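Telomerase reverse transcriptase (Candida tropicalis MYA-3404, PDB 6ZD1) probably acts as the catalytic reverse transcriptase of telomerase, lengthening chromosome ends by copying a template within the enzyme's RNA component. Local coordinates at residues A[317-320]-A[321-325]; A[304-308]-A[309-313]; A[290-293]-A[294-298]. All blocks are in the same frame, centred on the assembly; numbering follows the deposited sequence.

Followed from the N terminus, the three contacts come in series, none enclosing or crossing another, and each joins residues a few positions apart. Contact 3 comes first, in the last turns of helix 263-298. Contact 2 follows where the connecting loop, 304-308, turns into helix 309-326, and contact 1 lies further along that same helix. Contacts 2 and 3, with centres about 15 Å apart, touch where Arg296 of helix 263-298 meets Asn307 and Ser305 of the loop. Contacts 1 and 3 stay separate, with nearest atoms about 14 Å apart. Together they link two consecutive helices of the reverse transcriptase region to helix 469-484 and strand 495-500.

Contact 1 of 3, residues A[317-320]-A[321-325]; sequences LTFR and NDLLK
Leu317 to Arg320 and Asn321 to Lys325 form consecutive turns of helix 309-326, joined by four i to i+4 backbone hydrogen bonds. Asp322 N to Thr318 O is the shortest and straightest, at 2.8 Å and 169°; the others link Asn321 to Leu317, Leu323 to Phe319 and Leu324 to Arg320. On the outer side Arg320 runs with CG anti to its backbone N, then bends at chi3 (66°), which folds the guanidinium back beside the amide of Asn321. NE (3.2 Å) and NH2 (3.1 Å) both donate to Asn321 OD1, a side-on grip on a single oxygen from one face of the amide. OD1 lies close to the guanidinium plane, while NE stands above the carbonyl plane of the amide. Leu317 CD2 covers one guanidinium face, 3.7 Å above its centre. On the inner side Leu323 sets CD1 over a face of the Phe319 ring in a CH-pi contact, 4.1 Å from CD1 to the ring centroid. Thr318 and Asp322 run alongside each other, CG2 meeting OD2 at 3.5 Å, while Thr318 OG1 is hydrogen-bonded to the backbone carbonyl O of Asp314 one turn back. Leu563, in the loop between strands 556-559 and 565-567, touches Phe319 and Arg320; Leu330 and Leu333 pack on Leu323 from the loop that leads to strand 334-339 of the antiparallel sheet, consistent with the reverse transcriptase palm.

Contact 2 of 3, residues A[304-308]-A[309-313]; sequences SSVNS and TNEVA
Val306 turns CG1 into the first turn of helix 309-326, where it meets Glu311 CB at 3.5 Å and Val312 CG2 at 3.6 Å. The two valines cross at nearly a right angle, and this is the close-packed, apolar part of the contact; Leu498 of strand 495-500 touches both. Val306 CG1 lies anti to its backbone N (chi1 155°), and CG2, beside that N, lies 3.5 Å from Glu311 OE1. The Glu311 chain is extended beyond CG and slides past Val306 in the opposite direction. Its OE2 comes nearest to Asn307 at the backbone N, 3.6 Å, with Asn307 CB at 4.0 Å. Here, at the partly exposed Glu311 and Asn307, and at the exposed Asn310, the contact thins out toward solvent. Ser308, right before the helix, is its N-cap residue. Its carbonyl O accepts Val312 N at 3.3 Å, the opening i to i+4 bond of the helix, and its OG lies 3.5 Å from Glu311 CB. Glu614 of helix 609-637 bonds both Ser308 OG and Asn310 N, so a carboxylate from another helix serves this helix start. Val306 shares backbone hydrogen bonds with Arg499, so the loop leading to the N-cap runs against strand 495-500 of the antiparallel sheet, consistent with the palm of a reverse transcriptase.

Contact 3 of 3, residues A[290-293]-A[294-298]; sequences LKLN and ALRKS
Leu292 sets CG anti to its backbone N (chi1 -156°), directing its branches along the helix toward Arg296 one turn on. Arg296 starts with CG anti to its carbonyl carbon and bends at chi2 (-66°), folding back so that the guanidinium reaches the leucine. The two side chains meet at an oblique angle: Arg296 NH1 lies 3.5 Å from Leu292 CG and 3.6 Å from Leu292 CD1, while NH2 approaches Leu292 CD2 at 4.1 Å. The arginine's aliphatic part follows the backbone, with CG 3.4 Å from Leu292 O. Beneath these side chains the helix hydrogen bonding changes along its length. Ala294 N to Leu290 O is short and fairly straight, 2.8 Å and 161°. Leu295 N and Arg296 N each divide between an i-4 and an i-3 carbonyl close to the end of helix 263-298, and of these four bonds only Leu295 N to Lys291 O is not weak. In the final turn Ser298 N bonds to Ala294 O at 3.0 Å. Leu295 packs on His302 and on Ile359 of helix 349-359, and Lys291 NZ forms a salt bridge with Asp363. Beyond the two segments, Arg296 NH2 forms a salt bridge with Asp474 of helix 469-484, with weak bonds from NH2 to Asn307 and from NH1 to Ser478. With Leu292 obliquely against the guanidinium and Asp474 at its NH2, the apolar cover would probably limit solvent around the charge and so favour this link from the end of helix 263-298 to helix 469-484.

Contact 1 of 3, residues A[317-320]-A[321-325]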
ATOM      1  N   LEU A 317       6.402  14.358 -22.772  1.00 71.16           N
ATOM      2  CA  LEU A 317       6.604  13.854 -24.128  1.00 65.31           C
ATOM      3  C   LEU A 317       5.704  14.570 -25.127  1.00 76.35           C
ATOM      4  O   LEU A 317       6.118  14.842 -26.261  1.00 84.11           O
ATOM      5  CB  LEU A 317       6.362  12.348 -24.172  1.00 67.43           C
ATOM      6  CG  LEU A 317       7.388  11.489 -23.433  1.00 69.61           C
ATOM      7  CD1 LEU A 317       7.081  10.018 -23.633  1.00 80.62           C
ATOM      8  CD2 LEU A 317       8.799  11.812 -23.898  1.00 71.52           C
ATOM      9  N   THR A 318       4.461  14.856 -24.738  1.00 79.06           N
ATOM     10  CA  THR A 318       3.599  15.673 -25.586  1.00 75.23           C
ATOM     11  C   THR A 318       4.127  17.100 -25.682  1.00 77.76           C
ATOM     12  O   THR A 318       4.095  17.711 -26.757  1.00 77.13           O
ATOM     13  CB  THR A 318       2.166  15.649 -25.050  1.00 75.97           C
ATOM     14  OG1 THR A 318       1.689  14.297 -25.035  1.00 72.24           O
ATOM     15  CG2 THR A 318       1.243  16.492 -25.923  1.00 70.10           C
ATOM     16  N   PHE A 319       4.638  17.638 -24.570  1.00 67.50           N
ATOM     17  CA  PHE A 319       5.271  18.953 -24.601  1.00 69.47           C
ATOM     18  C   PHE A 319       6.467  18.957 -25.544  1.00 69.74           C
ATOM     19  O   PHE A 319       6.638  19.887 -26.342  1.00 67.99           O
ATOM     20  CB  PHE A 319       5.688  19.350 -23.182  1.00 65.77           C
ATOM     21  CG  PHE A 319       6.235  20.748 -23.063  1.00 66.85           C
ATOM     22  CD1 PHE A 319       5.403  21.850 -23.200  1.00 61.85           C
ATOM     23  CD2 PHE A 319       7.576  20.957 -22.769  1.00 63.94           C
ATOM     24  CE1 PHE A 319       5.905  23.135 -23.076  1.00 68.64           C
ATOM     25  CE2 PHE A 319       8.085  22.237 -22.643  1.00 63.43           C
ATOM     26  CZ  PHE A 319       7.248  23.329 -22.796  1.00 77.23           C
ATOM     27  N   ARG A 320       7.286  17.905 -25.498  1.00 59.71           N
ATOM     28  CA  ARG A 320       8.418  17.816 -26.413  1.00 66.56           C
ATOM     29  C   ARG A 320       7.945  17.722 -27.858  1.00 80.41           C
ATOM     30  O   ARG A 320       8.439  18.439 -28.736  1.00 74.04           O
ATOM     31  CB  ARG A 320       9.282  16.608 -26.057  1.00 70.90           C
ATOM     32  CG  ARG A 320      10.456  16.395 -26.990  1.00 62.36           C
ATOM     33  CD  ARG A 320      10.972  14.978 -26.874  1.00 62.24           C
ATOM     34  NE  ARG A 320       9.980  14.023 -27.355  1.00 68.94           N
ATOM     35  CZ  ARG A 320      10.132  12.705 -27.321  1.00 64.61           C
ATOM     36  NH1 ARG A 320      11.242  12.181 -26.821  1.00 72.39           N
ATOM     37  NH2 ARG A 320       9.176  11.914 -27.789  1.00 62.88           N
ATOM     38  N   ASN A 321       6.961  16.854 -28.116  1.00 78.05           N
ATOM     39  CA  ASN A 321       6.493  16.638 -29.479  1.00 64.94           C
ATOM     40  C   ASN A 321       5.827  17.885 -30.046  1.00 86.25           C
ATOM     41  O   ASN A 321       6.059  18.243 -31.207  1.00 79.99           O
ATOM     42  CB  ASN A 321       5.530  15.452 -29.524  1.00 72.29           C
ATOM     43  CG  ASN A 321       6.221  14.129 -29.254  1.00 78.44           C
ATOM     44  OD1 ASN A 321       7.446  14.024 -29.348  1.00 70.20           O
ATOM     45  ND2 ASN A 321       5.437  13.109 -28.925  1.00 81.97           N
ATOM     46  N   ASP A 322       4.977  18.544 -29.255  1.00 66.65           N
ATOM     47  CA  ASP A 322       4.345  19.770 -29.733  1.00 79.43           C
ATOM     48  C   ASP A 322       5.370  20.869 -29.990  1.00 84.54           C
ATOM     49  O   ASP A 322       5.185  21.689 -30.897  1.00 90.52           O
ATOM     50  CB  ASP A 322       3.280  20.232 -28.739  1.00 87.43           C
ATOM     51  CG  ASP A 322       2.090  19.287 -28.685  1.00 98.88           C
ATOM     52  OD1 ASP A 322       2.030  18.358 -29.522  1.00 93.65           O
ATOM     53  OD2 ASP A 322       1.217  19.467 -27.807  1.00 99.90           O
ATOM     54  N   LEU A 323       6.462  20.895 -29.220  1.00 80.74           N
ATOM     55  CA  LEU A 323       7.530  21.849 -29.505  1.00 70.88           C
ATOM     56  C   LEU A 323       8.215  21.535 -30.828  1.00 73.93           C
ATOM     57  O   LEU A 323       8.523  22.446 -31.603  1.00 82.88           O
ATOM     58  CB  LEU A 323       8.549  21.860 -28.368  1.00 67.84           C
ATOM     59  CG  LEU A 323       8.174  22.722 -27.167  1.00 72.30           C
ATOM     60  CD1 LEU A 323       9.237  22.614 -26.089  1.00 74.83           C
ATOM     61  CD2 LEU A 323       7.988  24.166 -27.603  1.00 69.65           C
ATOM     62  N   LEU A 324       8.437  20.252 -31.118  1.00 75.05           N
ATOM     63  CA  LEU A 324       9.071  19.883 -32.379  1.00 81.71           C
ATOM     64  C   LEU A 324       8.192  20.194 -33.579  1.00 74.55           C
ATOM     65  O   LEU A 324       8.700  20.244 -34.704  1.00 91.96           O
ATOM     66  CB  LEU A 324       9.431  18.398 -32.380  1.00 72.48           C
ATOM     67  CG  LEU A 324      10.503  17.981 -31.377  1.00 74.93           C
ATOM     68  CD1 LEU A 324      10.757  16.490 -31.480  1.00 71.43           C
ATOM     69  CD2 LEU A 324      11.778  18.767 -31.626  1.00 75.93           C
ATOM     70  N   LYS A 325       6.894  20.405 -33.370  1.00 83.44           N
ATOM     71  CA  LYS A 325       5.998  20.771 -34.455  1.00 87.98           C
ATOM     72  C   LYS A 325       5.789  22.271 -34.559  1.00 91.98           C
ATOM     73  O   LYS A 325       5.478  22.765 -35.648  1.00106.02           O
ATOM     74  CB  LYS A 325       4.626  20.102 -34.273  1.00 93.54           C
ATOM     75  CG  LYS A 325       4.652  18.594 -34.048  1.00101.76           C
ATOM     76  CD  LYS A 325       3.300  18.095 -33.526  1.00 95.74           C
ATOM     77  CE  LYS A 325       3.318  16.600 -33.198  1.00 92.79           C
ATOM     78  NZ  LYS A 325       3.551  15.737 -34.399  1.00 75.48           N
TER

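Contact 2 of 3, residues A[304-308]-A[309-313]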
ATOM      1  N   SER A 304      -2.780  21.369 -15.016  1.00 82.28           N
ATOM      2  CA  SER A 304      -1.418  21.242 -14.516  1.00 84.13           C
ATOM      3  C   SER A 304      -1.318  20.235 -13.377  1.00 78.83           C
ATOM      4  O   SER A 304      -0.240  19.674 -13.152  1.00 74.28           O
ATOM      5  CB  SER A 304      -0.899  22.608 -14.062  1.00 82.82           C
ATOM      6  OG  SER A 304      -0.955  23.554 -15.120  1.00101.06           O
ATOM      7  N   SER A 305      -2.416  19.976 -12.671  1.00 78.58           N
ATOM      8  CA  SER A 305      -2.422  18.987 -11.599  1.00 87.08           C
ATOM      9  C   SER A 305      -2.557  17.593 -12.203  1.00 76.33           C
ATOM     10  O   SER A 305      -3.587  17.264 -12.800  1.00 82.85           O
ATOM     11  CB  SER A 305      -3.554  19.272 -10.614  1.00 85.72           C
ATOM     12  OG  SER A 305      -3.362  20.517  -9.961  1.00 74.94           O
ATOM     13  N   VAL A 306      -1.522  16.775 -12.040  1.00 77.21           N
ATOM     14  CA  VAL A 306      -1.413  15.476 -12.697  1.00 84.74           C
ATOM     15  C   VAL A 306      -1.596  14.375 -11.659  1.00 84.10           C
ATOM     16  O   VAL A 306      -1.125  14.494 -10.522  1.00 81.79           O
ATOM     17  CB  VAL A 306      -0.061  15.353 -13.425  1.00 76.99           C
ATOM     18  CG1 VAL A 306       0.349  13.912 -13.573  1.00 82.89           C
ATOM     19  CG2 VAL A 306      -0.141  16.017 -14.789  1.00 76.01           C
ATOM     20  N   ASN A 307      -2.269  13.296 -12.058  1.00 85.72           N
ATOM     21  CA  ASN A 307      -2.698  12.276 -11.113  1.00 88.41           C
ATOM     22  C   ASN A 307      -1.732  11.102 -10.974  1.00 75.35           C
ATOM     23  O   ASN A 307      -1.898  10.303 -10.049  1.00 81.83           O
ATOM     24  CB  ASN A 307      -4.082  11.750 -11.508  1.00 72.90           C
ATOM     25  CG  ASN A 307      -5.151  12.826 -11.444  1.00 83.09           C
ATOM     26  OD1 ASN A 307      -5.069  13.753 -10.635  1.00101.08           O
ATOM     27  ND2 ASN A 307      -6.161  12.709 -12.297  1.00 84.69           N
ATOM     28  N   SER A 308      -0.728  10.972 -11.839  1.00 73.55           N
ATOM     29  CA  SER A 308       0.145   9.804 -11.773  1.00 72.12           C
ATOM     30  C   SER A 308       1.487  10.123 -12.421  1.00 70.76           C
ATOM     31  O   SER A 308       1.651  11.146 -13.090  1.00 77.31           O
ATOM     32  CB  SER A 308      -0.508   8.591 -12.444  1.00 74.79           C
ATOM     33  OG  SER A 308      -0.714   8.817 -13.829  1.00 74.07           O
ATOM     34  N   THR A 309       2.453   9.222 -12.210  1.00 56.77           N
ATOM     35  CA  THR A 309       3.796   9.430 -12.747  1.00 62.03           C
ATOM     36  C   THR A 309       3.818   9.305 -14.268  1.00 77.43           C
ATOM     37  O   THR A 309       4.412  10.142 -14.960  1.00 66.68           O
ATOM     38  CB  THR A 309       4.782   8.446 -12.116  1.00 51.10           C
ATOM     39  OG1 THR A 309       5.128   8.896 -10.800  1.00 66.84           O
ATOM     40  CG2 THR A 309       6.047   8.340 -12.957  1.00 65.59           C
ATOM     41  N   ASN A 310       3.188   8.258 -14.808  1.00 72.82           N
ATOM     42  CA  ASN A 310       3.156   8.100 -16.258  1.00 76.59           C
ATOM     43  C   ASN A 310       2.503   9.299 -16.930  1.00 85.40           C
ATOM     44  O   ASN A 310       2.868   9.651 -18.058  1.00 83.17           O
ATOM     45  CB  ASN A 310       2.423   6.817 -16.647  1.00 64.02           C
ATOM     46  CG  ASN A 310       3.113   5.571 -16.132  1.00 66.33           C
ATOM     47  OD1 ASN A 310       3.986   5.642 -15.268  1.00 79.16           O
ATOM     48  ND2 ASN A 310       2.716   4.418 -16.656  1.00 67.09           N
ATOM     49  N   GLU A 311       1.545   9.942 -16.257  1.00 69.16           N
ATOM     50  CA  GLU A 311       0.950  11.142 -16.834  1.00 86.65           C
ATOM     51  C   GLU A 311       1.949  12.291 -16.859  1.00 85.43           C
ATOM     52  O   GLU A 311       1.926  13.108 -17.787  1.00 75.72           O
ATOM     53  CB  GLU A 311      -0.314  11.541 -16.069  1.00 71.55           C
ATOM     54  CG  GLU A 311      -1.410  12.103 -16.971  1.00 86.12           C
ATOM     55  CD  GLU A 311      -2.476  12.878 -16.218  1.00 87.85           C
ATOM     56  OE1 GLU A 311      -2.579  14.105 -16.436  1.00 85.10           O
ATOM     57  OE2 GLU A 311      -3.213  12.266 -15.415  1.00 94.43           O
ATOM     58  N   VAL A 312       2.840  12.358 -15.866  1.00 82.93           N
ATOM     59  CA  VAL A 312       3.915  13.350 -15.894  1.00 83.50           C
ATOM     60  C   VAL A 312       4.793  13.131 -17.120  1.00 73.61           C
ATOM     61  O   VAL A 312       5.109  14.070 -17.858  1.00 71.21           O
ATOM     62  CB  VAL A 312       4.736  13.288 -14.592  1.00 70.87           C
ATOM     63  CG1 VAL A 312       6.050  14.041 -14.744  1.00 58.40           C
ATOM     64  CG2 VAL A 312       3.930  13.841 -13.425  1.00 75.94           C
ATOM     65  N   ALA A 313       5.159  11.873 -17.378  1.00 71.63           N
ATOM     66  CA  ALA A 313       6.009  11.563 -18.521  1.00 75.93           C
ATOM     67  C   ALA A 313       5.312  11.892 -19.834  1.00 81.30           C
ATOM     68  O   ALA A 313       5.913  12.491 -20.732  1.00 90.46           O
ATOM     69  CB  ALA A 313       6.411  10.091 -18.481  1.00 57.88           C
TER

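Contact 3 of 3, residues A[290-293]-A[294-298]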
ATOM      1  N   LEU A 290     -15.450  13.500  -8.327  1.00 72.21           N
ATOM      2  CA  LEU A 290     -16.104  13.923  -9.561  1.00 67.67           C
ATOM      3  C   LEU A 290     -15.978  15.426  -9.773  1.00 73.50           C
ATOM      4  O   LEU A 290     -15.645  15.877 -10.876  1.00 72.49           O
ATOM      5  CB  LEU A 290     -17.573  13.505  -9.548  1.00 65.20           C
ATOM      6  CG  LEU A 290     -17.825  12.025  -9.822  1.00 76.26           C
ATOM      7  CD1 LEU A 290     -19.315  11.738  -9.895  1.00 86.35           C
ATOM      8  CD2 LEU A 290     -17.127  11.603 -11.108  1.00 84.50           C
ATOM      9  N   LYS A 291     -16.231  16.217  -8.725  1.00 64.26           N
ATOM     10  CA  LYS A 291     -16.034  17.659  -8.821  1.00 64.30           C
ATOM     11  C   LYS A 291     -14.601  17.982  -9.219  1.00 68.57           C
ATOM     12  O   LYS A 291     -14.358  18.897 -10.014  1.00 78.78           O
ATOM     13  CB  LYS A 291     -16.376  18.327  -7.490  1.00 68.19           C
ATOM     14  CG  LYS A 291     -17.842  18.272  -7.119  1.00 66.29           C
ATOM     15  CD  LYS A 291     -18.658  19.120  -8.071  1.00 69.73           C
ATOM     16  CE  LYS A 291     -20.139  19.016  -7.769  1.00 67.26           C
ATOM     17  NZ  LYS A 291     -20.940  19.706  -8.817  1.00 76.55           N
ATOM     18  N   LEU A 292     -13.642  17.229  -8.681  1.00 62.77           N
ATOM     19  CA  LEU A 292     -12.241  17.457  -9.008  1.00 71.02           C
ATOM     20  C   LEU A 292     -11.933  17.037 -10.440  1.00 79.41           C
ATOM     21  O   LEU A 292     -11.145  17.695 -11.130  1.00 91.83           O
ATOM     22  CB  LEU A 292     -11.357  16.700  -8.017  1.00 71.71           C
ATOM     23  CG  LEU A 292      -9.932  17.200  -7.810  1.00 72.36           C
ATOM     24  CD1 LEU A 292      -9.943  18.653  -7.364  1.00 63.60           C
ATOM     25  CD2 LEU A 292      -9.238  16.329  -6.786  1.00 63.70           C
ATOM     26  N   ASN A 293     -12.545  15.944 -10.905  1.00 70.90           N
ATOM     27  CA  ASN A 293     -12.343  15.511 -12.284  1.00 75.37           C
ATOM     28  C   ASN A 293     -12.943  16.507 -13.266  1.00 82.04           C
ATOM     29  O   ASN A 293     -12.340  16.801 -14.305  1.00 88.30           O
ATOM     30  CB  ASN A 293     -12.956  14.129 -12.498  1.00 83.64           C
ATOM     31  CG  ASN A 293     -12.174  13.035 -11.814  1.00 74.64           C
ATOM     32  OD1 ASN A 293     -10.957  13.134 -11.651  1.00 78.86           O
ATOM     33  ND2 ASN A 293     -12.868  11.979 -11.411  1.00 73.27           N
ATOM     34  N   ALA A 294     -14.129  17.032 -12.955  1.00 76.14           N
ATOM     35  CA  ALA A 294     -14.775  17.977 -13.857  1.00 74.32           C
ATOM     36  C   ALA A 294     -13.969  19.261 -13.987  1.00 84.39           C
ATOM     37  O   ALA A 294     -14.039  19.935 -15.022  1.00 88.21           O
ATOM     38  CB  ALA A 294     -16.193  18.280 -13.372  1.00 63.01           C
ATOM     39  N   LEU A 295     -13.191  19.610 -12.961  1.00 81.18           N
ATOM     40  CA  LEU A 295     -12.332  20.782 -13.041  1.00 82.46           C
ATOM     41  C   LEU A 295     -11.088  20.537 -13.879  1.00 84.40           C
ATOM     42  O   LEU A 295     -10.514  21.498 -14.402  1.00 86.58           O
ATOM     43  CB  LEU A 295     -11.922  21.228 -11.639  1.00 75.18           C
ATOM     44  CG  LEU A 295     -13.046  21.872 -10.838  1.00 74.82           C
ATOM     45  CD1 LEU A 295     -12.584  22.155  -9.426  1.00 79.26           C
ATOM     46  CD2 LEU A 295     -13.498  23.148 -11.525  1.00 64.72           C
ATOM     47  N   ARG A 296     -10.666  19.279 -14.024  1.00 87.31           N
ATOM     48  CA  ARG A 296      -9.539  18.984 -14.901  1.00 91.23           C
ATOM     49  C   ARG A 296      -9.869  19.352 -16.340  1.00 95.75           C
ATOM     50  O   ARG A 296      -9.002  19.820 -17.086  1.00103.85           O
ATOM     51  CB  ARG A 296      -9.166  17.506 -14.798  1.00 79.76           C
ATOM     52  CG  ARG A 296      -8.738  17.063 -13.409  1.00 90.21           C
ATOM     53  CD  ARG A 296      -7.435  17.723 -12.994  1.00 82.20           C
ATOM     54  NE  ARG A 296      -6.799  17.022 -11.882  1.00 87.89           N
ATOM     55  CZ  ARG A 296      -6.968  17.340 -10.602  1.00 85.85           C
ATOM     56  NH1 ARG A 296      -7.757  18.355 -10.266  1.00 84.23           N
ATOM     57  NH2 ARG A 296      -6.346  16.644  -9.658  1.00 76.57           N
ATOM     58  N   LYS A 297     -11.128  19.163 -16.737  1.00 90.61           N
ATOM     59  CA  LYS A 297     -11.605  19.518 -18.068  1.00 79.66           C
ATOM     60  C   LYS A 297     -12.027  20.980 -18.162  1.00 85.14           C
ATOM     61  O   LYS A 297     -11.798  21.622 -19.193  1.00102.74           O
ATOM     62  CB  LYS A 297     -12.778  18.613 -18.456  1.00 88.26           C
ATOM     63  CG  LYS A 297     -12.452  17.126 -18.420  1.00 96.81           C
ATOM     64  CD  LYS A 297     -13.717  16.278 -18.409  1.00 86.86           C
ATOM     65  CE  LYS A 297     -14.603  16.575 -19.610  1.00 92.69           C
ATOM     66  NZ  LYS A 297     -15.871  15.792 -19.563  1.00100.30           N
ATOM     67  N   SER A 298     -12.635  21.521 -17.104  1.00 99.05           N
ATOM     68  CA  SER A 298     -13.171  22.878 -17.160  1.00 98.70           C
ATOM     69  C   SER A 298     -12.056  23.917 -17.131  1.00 85.97           C
ATOM     70  O   SER A 298     -11.919  24.729 -18.052  1.00 97.20           O
ATOM     71  CB  SER A 298     -14.139  23.108 -15.998  1.00 94.78           C
ATOM     72  OG  SER A 298     -15.079  22.054 -15.894  1.00100.95           O
TER